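Local coordinates for protein putative surface-anchored fimbrial subunit (Corynebacterium diphtheriae, PDB 3HR6) that forms the shaft of the surface pilus as its major pilin, built of tandem Ig-like modules and probably anchored to the cell wall, at residues M13-G18 with I175-S180; T188-L193 with W284-S289; F328-C333 with I346-K351. One frame throughout, in Å; residues are numbered along the deposited sequence.

Interaction 1: M13-G18 with I175-S180; sequences MGLPTG and IPEIAS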
ATOM      1  N   MET A  13      22.509  -4.784  -7.514  1.00 11.58           N
ATOM      2  CA  MET A  13      21.203  -5.088  -8.091  0.50 11.89           C
ATOM      3  C   MET A  13      21.381  -5.734  -9.462  1.00 12.43           C
ATOM      4  O   MET A  13      21.895  -5.094 -10.392  1.00 13.26           O
ATOM      5  CB  MET A  13      20.378  -3.800  -8.225  0.50 12.49           C
ATOM      6  CG  MET A  13      19.084  -3.996  -8.979  0.50 12.68           C
ATOM      7  SD  MET A  13      17.999  -2.580  -8.933  0.50 14.90           S
ATOM      8  CE  MET A  13      19.048  -1.331  -9.713  0.50 14.06           C
ATOM      9  N   GLY A  14      20.937  -6.978  -9.617  1.00 12.52           N
ATOM     10  CA  GLY A  14      21.022  -7.650 -10.920  1.00 13.96           C
ATOM     11  C   GLY A  14      21.011  -9.148 -10.762  1.00 14.77           C
ATOM     12  O   GLY A  14      20.892  -9.652  -9.638  1.00 14.01           O
ATOM     13  N   LEU A  15      21.115  -9.845 -11.891  1.00 16.56           N
ATOM     14  CA  LEU A  15      21.040 -11.297 -11.918  1.00 18.57           C
ATOM     15  C   LEU A  15      22.443 -11.909 -12.023  1.00 21.66           C
ATOM     16  O   LEU A  15      23.241 -11.478 -12.844  1.00 21.83           O
ATOM     17  CB  LEU A  15      20.154 -11.728 -13.083  1.00 17.97           C
ATOM     18  CG  LEU A  15      18.681 -11.393 -12.862  1.00 17.50           C
ATOM     19  CD1 LEU A  15      17.872 -11.491 -14.181  1.00 17.05           C
ATOM     20  CD2 LEU A  15      18.089 -12.251 -11.765  1.00 16.09           C
ATOM     21  N   PRO A  16      22.746 -12.899 -11.158  1.00 25.20           N
ATOM     22  CA  PRO A  16      24.060 -13.558 -11.241  1.00 27.58           C
ATOM     23  C   PRO A  16      24.250 -14.274 -12.576  1.00 30.16           C
ATOM     24  O   PRO A  16      23.273 -14.722 -13.180  1.00 30.55           O
ATOM     25  CB  PRO A  16      24.035 -14.575 -10.096  1.00 27.89           C
ATOM     26  CG  PRO A  16      22.849 -14.274  -9.251  1.00 26.97           C
ATOM     27  CD  PRO A  16      21.968 -13.296  -9.967  1.00 24.89           C
ATOM     28  N   THR A  17      25.499 -14.388 -13.028  1.00 33.04           N
ATOM     29  CA  THR A  17      25.811 -15.113 -14.279  1.00 35.21           C
ATOM     30  C   THR A  17      25.966 -16.634 -14.101  1.00 36.53           C
ATOM     31  O   THR A  17      25.493 -17.413 -14.948  1.00 37.15           O
ATOM     32  CB  THR A  17      27.092 -14.553 -14.967  1.00 35.20           C
ATOM     33  OG1 THR A  17      26.703 -13.757 -16.093  1.00 36.49           O
ATOM     34  CG2 THR A  17      28.008 -15.684 -15.455  1.00 35.54           C
ATOM     35  N   GLY A  18      26.634 -17.041 -13.017  1.00 37.69           N
ATOM     36  CA  GLY A  18      26.966 -18.450 -12.773  1.00 38.11           C
ATOM     37  C   GLY A  18      28.460 -18.663 -12.885  1.00 38.40           C
ATOM     38  O   GLY A  18      29.213 -17.697 -13.023  1.00 38.79           O
ATOM     39  N   ILE A 175       5.836  -9.702 -10.778  1.00 11.16           N
ATOM     40  CA  ILE A 175       6.741 -10.717 -10.267  1.00 10.55           C
ATOM     41  C   ILE A 175       8.117 -10.446 -10.847  1.00  9.90           C
ATOM     42  O   ILE A 175       8.286 -10.528 -12.060  1.00 11.40           O
ATOM     43  CB  ILE A 175       6.302 -12.157 -10.636  1.00 10.58           C
ATOM     44  CG1 ILE A 175       4.850 -12.389 -10.241  1.00 11.75           C
ATOM     45  CG2 ILE A 175       7.262 -13.166 -10.007  1.00  9.79           C
ATOM     46  CD1 ILE A 175       4.564 -12.182  -8.763  1.00 12.77           C
ATOM     47  N   PRO A 176       9.115 -10.153  -9.985  1.00 11.10           N
ATOM     48  CA  PRO A 176      10.455  -9.929 -10.544  1.00 11.56           C
ATOM     49  C   PRO A 176      11.099 -11.201 -11.057  1.00 12.26           C
ATOM     50  O   PRO A 176      10.783 -12.301 -10.584  1.00 12.04           O
ATOM     51  CB  PRO A 176      11.231  -9.410  -9.335  1.00 12.82           C
ATOM     52  CG  PRO A 176      10.638 -10.172  -8.202  1.00 11.11           C
ATOM     53  CD  PRO A 176       9.158 -10.142  -8.515  1.00 10.18           C
ATOM     54  N   GLU A 177      12.019 -11.066 -12.014  1.00 11.99           N
ATOM     55  CA  GLU A 177      12.914 -12.163 -12.341  1.00 12.32           C
ATOM     56  C   GLU A 177      13.968 -12.261 -11.227  1.00 12.48           C
ATOM     57  O   GLU A 177      14.598 -11.242 -10.855  1.00 13.08           O
ATOM     58  CB  GLU A 177      13.579 -12.029 -13.710  1.00 12.63           C
ATOM     59  CG  GLU A 177      14.492 -13.178 -14.045  1.00 13.60           C
ATOM     60  CD  GLU A 177      15.102 -13.096 -15.429  1.00 14.11           C
ATOM     61  OE1 GLU A 177      14.781 -12.142 -16.151  1.00 13.62           O
ATOM     62  OE2 GLU A 177      15.876 -14.013 -15.760  1.00 15.35           O
ATOM     63  N   ILE A 178      14.116 -13.465 -10.687  1.00 12.33           N
ATOM     64  CA  ILE A 178      15.087 -13.716  -9.616  1.00 12.31           C
ATOM     65  C   ILE A 178      16.241 -14.609 -10.109  1.00 12.64           C
ATOM     66  O   ILE A 178      16.163 -15.255 -11.156  1.00 11.14           O
ATOM     67  CB  ILE A 178      14.427 -14.285  -8.352  1.00 12.27           C
ATOM     68  CG1 ILE A 178      13.912 -15.709  -8.595  1.00 12.34           C
ATOM     69  CG2 ILE A 178      13.320 -13.300  -7.815  1.00 13.56           C
ATOM     70  CD1 ILE A 178      13.280 -16.358  -7.338  1.00 14.04           C
ATOM     71  N   ALA A 179      17.312 -14.615  -9.330  1.00 12.89           N
ATOM     72  CA  ALA A 179      18.513 -15.369  -9.624  1.00 14.24           C
ATOM     73  C   ALA A 179      18.163 -16.804 -10.037  1.00 16.28           C
ATOM     74  O   ALA A 179      17.350 -17.467  -9.383  1.00 15.43           O
ATOM     75  CB  ALA A 179      19.408 -15.374  -8.402  1.00 15.19           C
ATOM     76  N   SER A 180      18.778 -17.283 -11.127  1.00 17.65           N
ATOM     77  CA  SER A 180      18.549 -18.645 -11.635  0.50 18.76           C
ATOM     78  C   SER A 180      18.663 -19.689 -10.537  1.00 19.39           C
ATOM     79  O   SER A 180      19.555 -19.604  -9.693  1.00 18.92           O
ATOM     80  CB  SER A 180      19.579 -18.980 -12.715  0.50 18.83           C
ATOM     81  OG  SER A 180      20.886 -18.739 -12.232  0.50 19.27           O
TER
HETATM   82  O   HOH W   1      20.645 -15.536 -12.382  1.00 21.98           O
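Leu15 and Pro16 lean against the carboxylate of Glu177, the Ile178-Ala179 peptide and the methyl of Ala179, and the tight half of the contact is the work of the two leucine methyls. Leu15 CD2 packs on the peptide link between Ile178 and Ala179, 3.4 Å from Ile178 C. Leu15 CD1 meets the carboxylate of Glu177, with Glu177 CD 3.4 Å away and both oxygens only slightly farther. The two side chains cross at about a right angle: the glutamate runs out extended, its CG anti to the backbone N (chi1 -179°), and the leucine branch lies across its end. Beside them Pro16 offers the CD and CG edge of its ring to the methyl of Ala179, with Pro16 CD 3.6 Å from Ala179 CB.

Two modules of the pilin meet here. Segment 13-18 begins at the end of strand 5-13 of the N-terminal domain and runs into the loop after it, and segment 175-180 follows strand 166-174 of the Cna-B-like module, so the touch is one between loops at an interdomain junction. Gln142, on strand 131-143, ties the two together, taking a hydrogen bond from Ala179 N and giving one to Gly14 O.

The outer side is much looser. No direct hydrogen bond joins the segments; a single water bridges them, donating to Pro16 O at 2.9 Å and accepting from Ser180 N at 2.8 Å. Leu15 and Ser180 are themselves exposed.

Interaction 2: T188-L193 with W284-S289; sequences TVADKL and WDPEES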
ATOM      1  N   THR A 188       3.972 -11.906  -0.114  1.00 10.94           N
ATOM      2  CA  THR A 188       2.821 -11.392   0.594  1.00 11.60           C
ATOM      3  C   THR A 188       2.424 -10.028   0.031  1.00 11.29           C
ATOM      4  O   THR A 188       3.278  -9.190  -0.206  1.00 14.52           O
ATOM      5  CB  THR A 188       3.136 -11.263   2.090  1.00 10.91           C
ATOM      6  OG1 THR A 188       3.372 -12.563   2.640  1.00  9.39           O
ATOM      7  CG2 THR A 188       1.968 -10.614   2.859  1.00 11.98           C
ATOM      8  N   VAL A 189       1.142  -9.812  -0.222  1.00 11.89           N
ATOM      9  CA  VAL A 189       0.624  -8.490  -0.577  1.00 11.64           C
ATOM     10  C   VAL A 189      -0.310  -8.119   0.567  1.00 11.59           C
ATOM     11  O   VAL A 189      -1.245  -8.849   0.844  1.00 11.51           O
ATOM     12  CB  VAL A 189      -0.093  -8.444  -1.927  1.00 11.28           C
ATOM     13  CG1 VAL A 189      -0.710  -6.993  -2.181  1.00 13.61           C
ATOM     14  CG2 VAL A 189       0.865  -8.862  -3.059  1.00 11.70           C
ATOM     15  N   ALA A 190      -0.009  -7.002   1.265  1.00 11.36           N
ATOM     16  CA  ALA A 190      -0.815  -6.569   2.397  1.00 12.50           C
ATOM     17  C   ALA A 190      -1.280  -5.166   2.199  1.00 11.91           C
ATOM     18  O   ALA A 190      -0.605  -4.347   1.577  1.00 13.16           O
ATOM     19  CB  ALA A 190      -0.025  -6.625   3.718  1.00 11.37           C
ATOM     20  N   ASP A 191      -2.459  -4.904   2.746  1.00 13.17           N
ATOM     21  CA  ASP A 191      -3.070  -3.577   2.556  1.00 13.29           C
ATOM     22  C   ASP A 191      -3.735  -3.206   3.843  1.00 13.47           C
ATOM     23  O   ASP A 191      -4.654  -3.905   4.289  1.00 12.34           O
ATOM     24  CB  ASP A 191      -4.064  -3.635   1.380  1.00 12.74           C
ATOM     25  CG  ASP A 191      -4.601  -2.269   0.982  1.00 13.07           C
ATOM     26  OD1 ASP A 191      -4.825  -1.423   1.900  1.00 15.36           O
ATOM     27  OD2 ASP A 191      -4.763  -2.058  -0.216  1.00 14.45           O
ATOM     28  N   LYS A 192      -3.260  -2.137   4.488  1.00 13.90           N
ATOM     29  CA  LYS A 192      -3.871  -1.663   5.723  1.00 14.73           C
ATOM     30  C   LYS A 192      -4.875  -0.634   5.278  1.00 14.64           C
ATOM     31  O   LYS A 192      -4.506   0.497   4.912  1.00 14.32           O
ATOM     32  CB  LYS A 192      -2.844  -1.069   6.704  1.00 15.09           C
ATOM     33  CG  LYS A 192      -3.376  -0.701   8.081  1.00 19.21           C
ATOM     34  CD  LYS A 192      -2.156  -0.222   8.930  1.00 22.07           C
ATOM     35  CE  LYS A 192      -2.463   0.020  10.364  1.00 24.67           C
ATOM     36  NZ  LYS A 192      -1.226   0.497  11.018  1.00 23.42           N
ATOM     37  N   LEU A 193      -6.126  -1.056   5.225  1.00 13.66           N
ATOM     38  CA  LEU A 193      -7.176  -0.225   4.709  1.00 13.88           C
ATOM     39  C   LEU A 193      -7.250   1.063   5.530  1.00 13.15           C
ATOM     40  O   LEU A 193      -7.052   1.031   6.725  1.00 13.70           O
ATOM     41  CB  LEU A 193      -8.521  -0.936   4.760  1.00 13.55           C
ATOM     42  CG  LEU A 193      -8.845  -2.000   3.673  1.00 16.24           C
ATOM     43  CD1 LEU A 193      -7.875  -3.157   3.690  1.00 16.73           C
ATOM     44  CD2 LEU A 193     -10.258  -2.512   3.840  1.00 15.53           C
ATOM     45  N   TRP A 284       1.611  -9.307   9.936  1.00 17.05           N
ATOM     46  CA  TRP A 284       2.497  -8.206   9.526  1.00 15.82           C
ATOM     47  C   TRP A 284       1.692  -6.940   9.266  1.00 15.91           C
ATOM     48  O   TRP A 284       0.696  -6.962   8.538  1.00 15.72           O
ATOM     49  CB  TRP A 284       3.252  -8.623   8.281  1.00 15.70           C
ATOM     50  CG  TRP A 284       4.135  -7.610   7.672  1.00 15.63           C
ATOM     51  CD1 TRP A 284       5.171  -6.956   8.274  1.00 17.54           C
ATOM     52  CD2 TRP A 284       4.141  -7.204   6.299  1.00 16.07           C
ATOM     53  NE1 TRP A 284       5.785  -6.131   7.364  1.00 17.02           N
ATOM     54  CE2 TRP A 284       5.173  -6.258   6.143  1.00 15.02           C
ATOM     55  CE3 TRP A 284       3.341  -7.511   5.194  1.00 14.41           C
ATOM     56  CZ2 TRP A 284       5.426  -5.640   4.920  1.00 14.25           C
ATOM     57  CZ3 TRP A 284       3.600  -6.920   3.987  1.00 15.01           C
ATOM     58  CH2 TRP A 284       4.628  -5.974   3.845  1.00 14.91           C
ATOM     59  N   ASP A 285       2.106  -5.851   9.912  1.00 15.28           N
ATOM     60  CA  ASP A 285       1.584  -4.542   9.620  1.00 15.86           C
ATOM     61  C   ASP A 285       2.566  -3.875   8.646  1.00 16.64           C
ATOM     62  O   ASP A 285       3.696  -3.550   9.058  1.00 15.99           O
ATOM     63  CB  ASP A 285       1.458  -3.692  10.899  1.00 16.05           C
ATOM     64  CG  ASP A 285       0.889  -2.279  10.609  1.00 16.86           C
ATOM     65  OD1 ASP A 285       0.753  -1.918   9.430  1.00 16.99           O
ATOM     66  OD2 ASP A 285       0.542  -1.558  11.570  1.00 21.12           O
ATOM     67  N   PRO A 286       2.170  -3.724   7.359  1.00 16.63           N
ATOM     68  CA  PRO A 286       3.061  -3.165   6.368  1.00 17.92           C
ATOM     69  C   PRO A 286       3.400  -1.702   6.627  1.00 19.65           C
ATOM     70  O   PRO A 286       4.364  -1.190   6.039  1.00 21.02           O
ATOM     71  CB  PRO A 286       2.274  -3.310   5.061  1.00 16.46           C
ATOM     72  CG  PRO A 286       0.861  -3.362   5.458  1.00 18.52           C
ATOM     73  CD  PRO A 286       0.818  -3.960   6.816  1.00 17.14           C
ATOM     74  N   GLU A 287       2.622  -1.046   7.482  1.00 21.45           N
ATOM     75  CA  GLU A 287       2.877   0.358   7.822  1.00 24.18           C
ATOM     76  C   GLU A 287       3.403   0.468   9.257  1.00 26.69           C
ATOM     77  O   GLU A 287       3.134   1.447   9.952  1.00 27.89           O
ATOM     78  CB  GLU A 287       1.627   1.224   7.518  1.00 23.47           C
ATOM     79  CG  GLU A 287       1.089   0.985   6.058  1.00 23.74           C
ATOM     80  CD  GLU A 287      -0.061   1.905   5.631  1.00 24.05           C
ATOM     81  OE1 GLU A 287      -0.601   2.585   6.533  1.00 26.55           O
ATOM     82  OE2 GLU A 287      -0.395   1.926   4.418  1.00 25.07           O
ATOM     83  N   GLU A 288       4.145  -0.560   9.688  1.00 29.05           N
ATOM     84  CA  GLU A 288       4.915  -0.554  10.937  1.00 31.09           C
ATOM     85  C   GLU A 288       6.317   0.048  10.677  1.00 32.98           C
ATOM     86  O   GLU A 288       6.760   0.165   9.522  1.00 35.22           O
ATOM     87  CB  GLU A 288       5.013  -1.994  11.426  1.00 31.30           C
ATOM     88  CG  GLU A 288       5.574  -2.266  12.816  1.00 32.01           C
ATOM     89  CD  GLU A 288       6.529  -3.461  12.820  1.00 33.00           C
ATOM     90  OE1 GLU A 288       6.522  -4.268  11.851  1.00 35.27           O
ATOM     91  OE2 GLU A 288       7.311  -3.598  13.770  1.00 30.74           O
ATOM     92  N   SER A 289       7.047   0.328  11.752  1.00 34.70           N
ATOM     93  CA  SER A 289       8.031   1.421  11.809  1.00 35.49           C
ATOM     94  C   SER A 289       9.515   1.054  12.020  1.00 35.15           C
ATOM     95  O   SER A 289      10.320   1.204  11.100  1.00 35.73           O
ATOM     96  CB  SER A 289       7.602   2.329  12.955  1.00 35.39           C
ATOM     97  OG  SER A 289       7.247   1.499  14.043  1.00 37.53           O
TER
HETATM   98  O   HOH W   2      -3.236   2.251   3.276  1.00 16.96           O
HETATM   99  O   HOH W   3      -1.216  -0.522   3.475  1.00 18.68           O
HETATM  100  O   HOH W   4       0.270   2.769  10.466  1.00 29.23           O
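Apolar packing starts at the methyl of Ala190, which touches the six-membered ring of Trp284 obliquely, with Ala190 CB 3.6 Å from Trp284 CZ3. The same methyl also meets the proline ring, Ala190 CB lying 3.8 Å from Pro286 CG. Thr188 adds CG2, placed anti to the backbone N, near CE3 and CZ3 of the indole, also obliquely.

The charged part is a salt bridge. Lys192 reaches out fully extended, and its NZ gives a hydrogen bond to Asp285 OD2 at 2.8 Å, on the syn side and 16° out of the carboxylate plane. Asp285 OD1 is engaged by Glu287 N (2.8 Å), which comes from above that plane, so both oxygens are held.

Waters make up the third group. One water accepts from Lys192 N at 2.8 Å and lies 2.7 Å from Glu287 OE2; another accepts from Lys192 NZ and donates to Glu287 O. Glu287 OE1 has its own salt bridge, to Arg229 on the neighbouring strand 229-236.

The bond from Glu287 N makes an Asx turn, overlaid on a type I beta turn from Asp285 to Glu288, and the loop carrying both turns packs on strand 187-192 of the Ig-like module's sheet.

Interaction 3: F328-C333 with I346-K351; sequences FQLHRC and ISLDGK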
ATOM      1  N   PHE A 328     -34.498  18.837   1.396  1.00 12.57           N
ATOM      2  CA  PHE A 328     -33.744  18.937   0.156  1.00 12.52           C
ATOM      3  C   PHE A 328     -33.268  17.572  -0.274  1.00 12.32           C
ATOM      4  O   PHE A 328     -33.054  16.647   0.559  1.00 12.04           O
ATOM      5  CB  PHE A 328     -32.523  19.858   0.300  1.00 11.93           C
ATOM      6  CG  PHE A 328     -32.878  21.256   0.691  1.00 11.15           C
ATOM      7  CD1 PHE A 328     -33.029  22.258  -0.285  1.00 11.90           C
ATOM      8  CD2 PHE A 328     -33.109  21.579   2.015  1.00 11.32           C
ATOM      9  CE1 PHE A 328     -33.390  23.535   0.059  1.00 13.36           C
ATOM     10  CE2 PHE A 328     -33.477  22.855   2.376  1.00 13.53           C
ATOM     11  CZ  PHE A 328     -33.605  23.859   1.403  1.00 12.79           C
ATOM     12  N   GLN A 329     -33.183  17.433  -1.589  1.00 11.98           N
ATOM     13  CA  GLN A 329     -32.464  16.335  -2.184  1.00 12.73           C
ATOM     14  C   GLN A 329     -31.296  16.876  -2.990  1.00 12.15           C
ATOM     15  O   GLN A 329     -31.319  17.994  -3.562  1.00 10.98           O
ATOM     16  CB  GLN A 329     -33.398  15.439  -2.986  1.00 12.61           C
ATOM     17  CG  GLN A 329     -34.483  14.829  -2.167  1.00 14.49           C
ATOM     18  CD  GLN A 329     -35.275  13.817  -2.958  1.00 14.11           C
ATOM     19  OE1 GLN A 329     -35.966  14.180  -3.912  1.00 15.88           O
ATOM     20  NE2 GLN A 329     -35.229  12.563  -2.531  1.00 16.23           N
ATOM     21  N   LEU A 330     -30.240  16.076  -3.012  1.00 11.16           N
ATOM     22  CA  LEU A 330     -29.029  16.418  -3.759  1.00 11.25           C
ATOM     23  C   LEU A 330     -29.064  15.755  -5.142  1.00 11.90           C
ATOM     24  O   LEU A 330     -29.420  14.600  -5.278  1.00 12.28           O
ATOM     25  CB  LEU A 330     -27.791  16.017  -2.969  1.00 11.10           C
ATOM     26  CG  LEU A 330     -26.417  16.403  -3.566  1.00 11.90           C
ATOM     27  CD1 LEU A 330     -26.231  17.912  -3.575  1.00 14.23           C
ATOM     28  CD2 LEU A 330     -25.291  15.689  -2.771  1.00 11.69           C
ATOM     29  N   HIS A 331     -28.697  16.529  -6.152  1.00 11.54           N
ATOM     30  CA  HIS A 331     -28.813  16.161  -7.545  1.00 11.05           C
ATOM     31  C   HIS A 331     -27.600  16.661  -8.288  1.00 11.03           C
ATOM     32  O   HIS A 331     -26.763  17.358  -7.733  1.00 12.48           O
ATOM     33  CB  HIS A 331     -30.045  16.814  -8.157  1.00 10.87           C
ATOM     34  CG  HIS A 331     -31.328  16.108  -7.845  1.00 11.08           C
ATOM     35  ND1 HIS A 331     -31.710  14.952  -8.495  1.00 11.00           N
ATOM     36  CD2 HIS A 331     -32.333  16.409  -6.989  1.00 14.02           C
ATOM     37  CE1 HIS A 331     -32.903  14.581  -8.063  1.00 13.09           C
ATOM     38  NE2 HIS A 331     -33.303  15.442  -7.140  1.00 13.21           N
ATOM     39  N   ARG A 332     -27.514  16.290  -9.555  1.00 11.61           N
ATOM     40  CA  ARG A 332     -26.578  16.819 -10.509  1.00 11.87           C
ATOM     41  C   ARG A 332     -27.354  17.656 -11.535  1.00 12.58           C
ATOM     42  O   ARG A 332     -28.492  17.313 -11.892  1.00 12.00           O
ATOM     43  CB  ARG A 332     -25.836  15.707 -11.242  1.00 12.49           C
ATOM     44  CG  ARG A 332     -24.972  14.831 -10.333  1.00 12.31           C
ATOM     45  CD  ARG A 332     -23.768  15.586  -9.857  1.00 13.11           C
ATOM     46  NE  ARG A 332     -22.852  15.942 -10.926  1.00 11.07           N
ATOM     47  CZ  ARG A 332     -21.687  16.578 -10.797  1.00 11.91           C
ATOM     48  NH1 ARG A 332     -21.261  16.951  -9.585  1.00 12.22           N
ATOM     49  NH2 ARG A 332     -20.961  16.841 -11.893  1.00 13.62           N
ATOM     50  N   CYS A 333     -26.741  18.767 -11.945  1.00 12.66           N
ATOM     51  CA  CYS A 333     -27.333  19.720 -12.867  0.60 12.66           C
ATOM     52  C   CYS A 333     -26.398  19.936 -14.070  1.00 13.18           C
ATOM     53  O   CYS A 333     -25.173  19.752 -13.957  1.00 13.25           O
ATOM     54  CB  CYS A 333     -27.609  21.044 -12.114  0.60 13.08           C
ATOM     55  SG  CYS A 333     -29.135  21.089 -11.135  0.60 11.34           S
ATOM     56  N   ILE A 346     -29.269  11.856  -4.814  1.00 12.04           N
ATOM     57  CA  ILE A 346     -28.009  11.287  -4.376  1.00 12.58           C
ATOM     58  C   ILE A 346     -28.176  10.778  -2.977  1.00 12.86           C
ATOM     59  O   ILE A 346     -28.717  11.473  -2.107  1.00 12.87           O
ATOM     60  CB  ILE A 346     -26.866  12.328  -4.534  1.00 12.58           C
ATOM     61  CG1 ILE A 346     -26.658  12.561  -6.022  1.00 12.54           C
ATOM     62  CG2 ILE A 346     -25.593  11.875  -3.800  1.00 12.28           C
ATOM     63  CD1 ILE A 346     -25.802  13.775  -6.373  1.00 12.53           C
ATOM     64  N   SER A 347     -27.711   9.547  -2.751  1.00 12.02           N
ATOM     65  CA  SER A 347     -27.784   8.915  -1.438  1.00 13.17           C
ATOM     66  C   SER A 347     -26.461   9.072  -0.693  1.00 13.13           C
ATOM     67  O   SER A 347     -25.389   8.858  -1.257  1.00 13.40           O
ATOM     68  CB  SER A 347     -28.150   7.426  -1.612  1.00 14.01           C
ATOM     69  OG  SER A 347     -28.258   6.788  -0.384  1.00 19.24           O
ATOM     70  N   LEU A 348     -26.536   9.461   0.572  1.00 11.83           N
ATOM     71  CA  LEU A 348     -25.348   9.586   1.430  1.00 11.73           C
ATOM     72  C   LEU A 348     -25.644   8.878   2.740  1.00 12.41           C
ATOM     73  O   LEU A 348     -26.566   9.246   3.470  1.00 12.29           O
ATOM     74  CB  LEU A 348     -24.969  11.050   1.770  1.00 12.17           C
ATOM     75  CG  LEU A 348     -24.781  11.942   0.568  1.00 10.94           C
ATOM     76  CD1 LEU A 348     -24.654  13.453   0.910  1.00  9.85           C
ATOM     77  CD2 LEU A 348     -23.524  11.474  -0.261  1.00 11.29           C
ATOM     78  N   ASP A 349     -24.821   7.885   3.039  1.00 13.06           N
ATOM     79  CA  ASP A 349     -25.007   7.013   4.183  1.00 14.19           C
ATOM     80  C   ASP A 349     -26.455   6.511   4.305  1.00 14.34           C
ATOM     81  O   ASP A 349     -27.028   6.539   5.381  1.00 14.91           O
ATOM     82  CB  ASP A 349     -24.554   7.759   5.449  1.00 14.99           C
ATOM     83  CG  ASP A 349     -24.067   6.832   6.524  1.00 16.74           C
ATOM     84  OD1 ASP A 349     -23.978   5.628   6.306  1.00 16.05           O
ATOM     85  OD2 ASP A 349     -23.789   7.313   7.630  1.00 18.71           O
ATOM     86  N   GLY A 350     -27.022   6.051   3.173  1.00 14.97           N
ATOM     87  CA  GLY A 350     -28.379   5.526   3.120  1.00 15.86           C
ATOM     88  C   GLY A 350     -29.497   6.546   3.272  1.00 15.55           C
ATOM     89  O   GLY A 350     -30.668   6.156   3.468  1.00 16.15           O
ATOM     90  N   LYS A 351     -29.178   7.849   3.191  1.00 15.03           N
ATOM     91  CA  LYS A 351     -30.234   8.847   3.237  1.00 15.73           C
ATOM     92  C   LYS A 351     -30.295   9.496   1.889  1.00 15.41           C
ATOM     93  O   LYS A 351     -29.261   9.773   1.325  1.00 15.09           O
ATOM     94  CB  LYS A 351     -29.928   9.913   4.306  1.00 15.20           C
ATOM     95  CG  LYS A 351     -29.746   9.376   5.693  1.00 18.62           C
ATOM     96  CD  LYS A 351     -31.014   8.735   6.215  1.00 22.77           C
ATOM     97  CE  LYS A 351     -30.930   8.506   7.708  1.00 25.18           C
ATOM     98  NZ  LYS A 351     -32.269   8.258   8.251  1.00 28.31           N
TER
HETATM   99  O   HOH W   5     -30.620  13.433  -2.191  1.00 13.33           O
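A connecting loop folds back on its own strand here, in the C-terminal Ig-like module: Ile346, and Leu348 at the start of a type I' beta turn that runs to Lys351, come against Leu330 of strand 327-333. Leu348 and Lys351 close that turn with two backbone hydrogen bonds, while Asp349 and Gly350 occupy its corner with positive phi.

The backbones are joined directly by one bond, Ile346 N to Leu330 O at 2.8 Å, with the N-H pointing fairly straight at the oxygen (155°). Next to it a water makes a second link, accepting from Leu330 N at 2.8 Å and donating to Ile346 O at 2.7 Å. The loop is thus fastened to both polar groups of one strand residue.

Side chains then fill the inner side. Leu330 CG, anti to the backbone N (chi1 -176°), stands 3.9 Å from Ile346 CD1. Leu330 CD2 lies 4.0 Å from Ile346 CG2 and 4.4 Å from Leu348 CD1. Leu364 and Ile367 of strand 361-375 touch both leucines, placing the cluster between the sheets of the module. Farther along strand 327-333, Cys333 is tied to Cys393 by a disulfide, and Arg332 makes a cation-pi contact with Phe392 while its NE hydrogen-bonds Lys388 O. Ile346 reaches in that direction with its CD1, which is 4.2 Å from Arg332 CG.

How the interactions relate
The three contacts follow one another along an elongated chain, each closing before the next opens. Interaction 1 belongs to the junction of the first two modules and interaction 2 to the middle one; their centres are 26 Å apart, and their nearest atoms about 8 Å. Interaction 3 lies in the last module, on the opposite side of the chain's centre from interaction 1, 54 Å away between centres, and 35 Å from interaction 2. It alone approaches the calcium site: the side chain of Ile346 comes about 4 Å from that of Gln158, a calcium ligand whose OE1 accepts from Ser347 N, and about 10 Å from the ion itself.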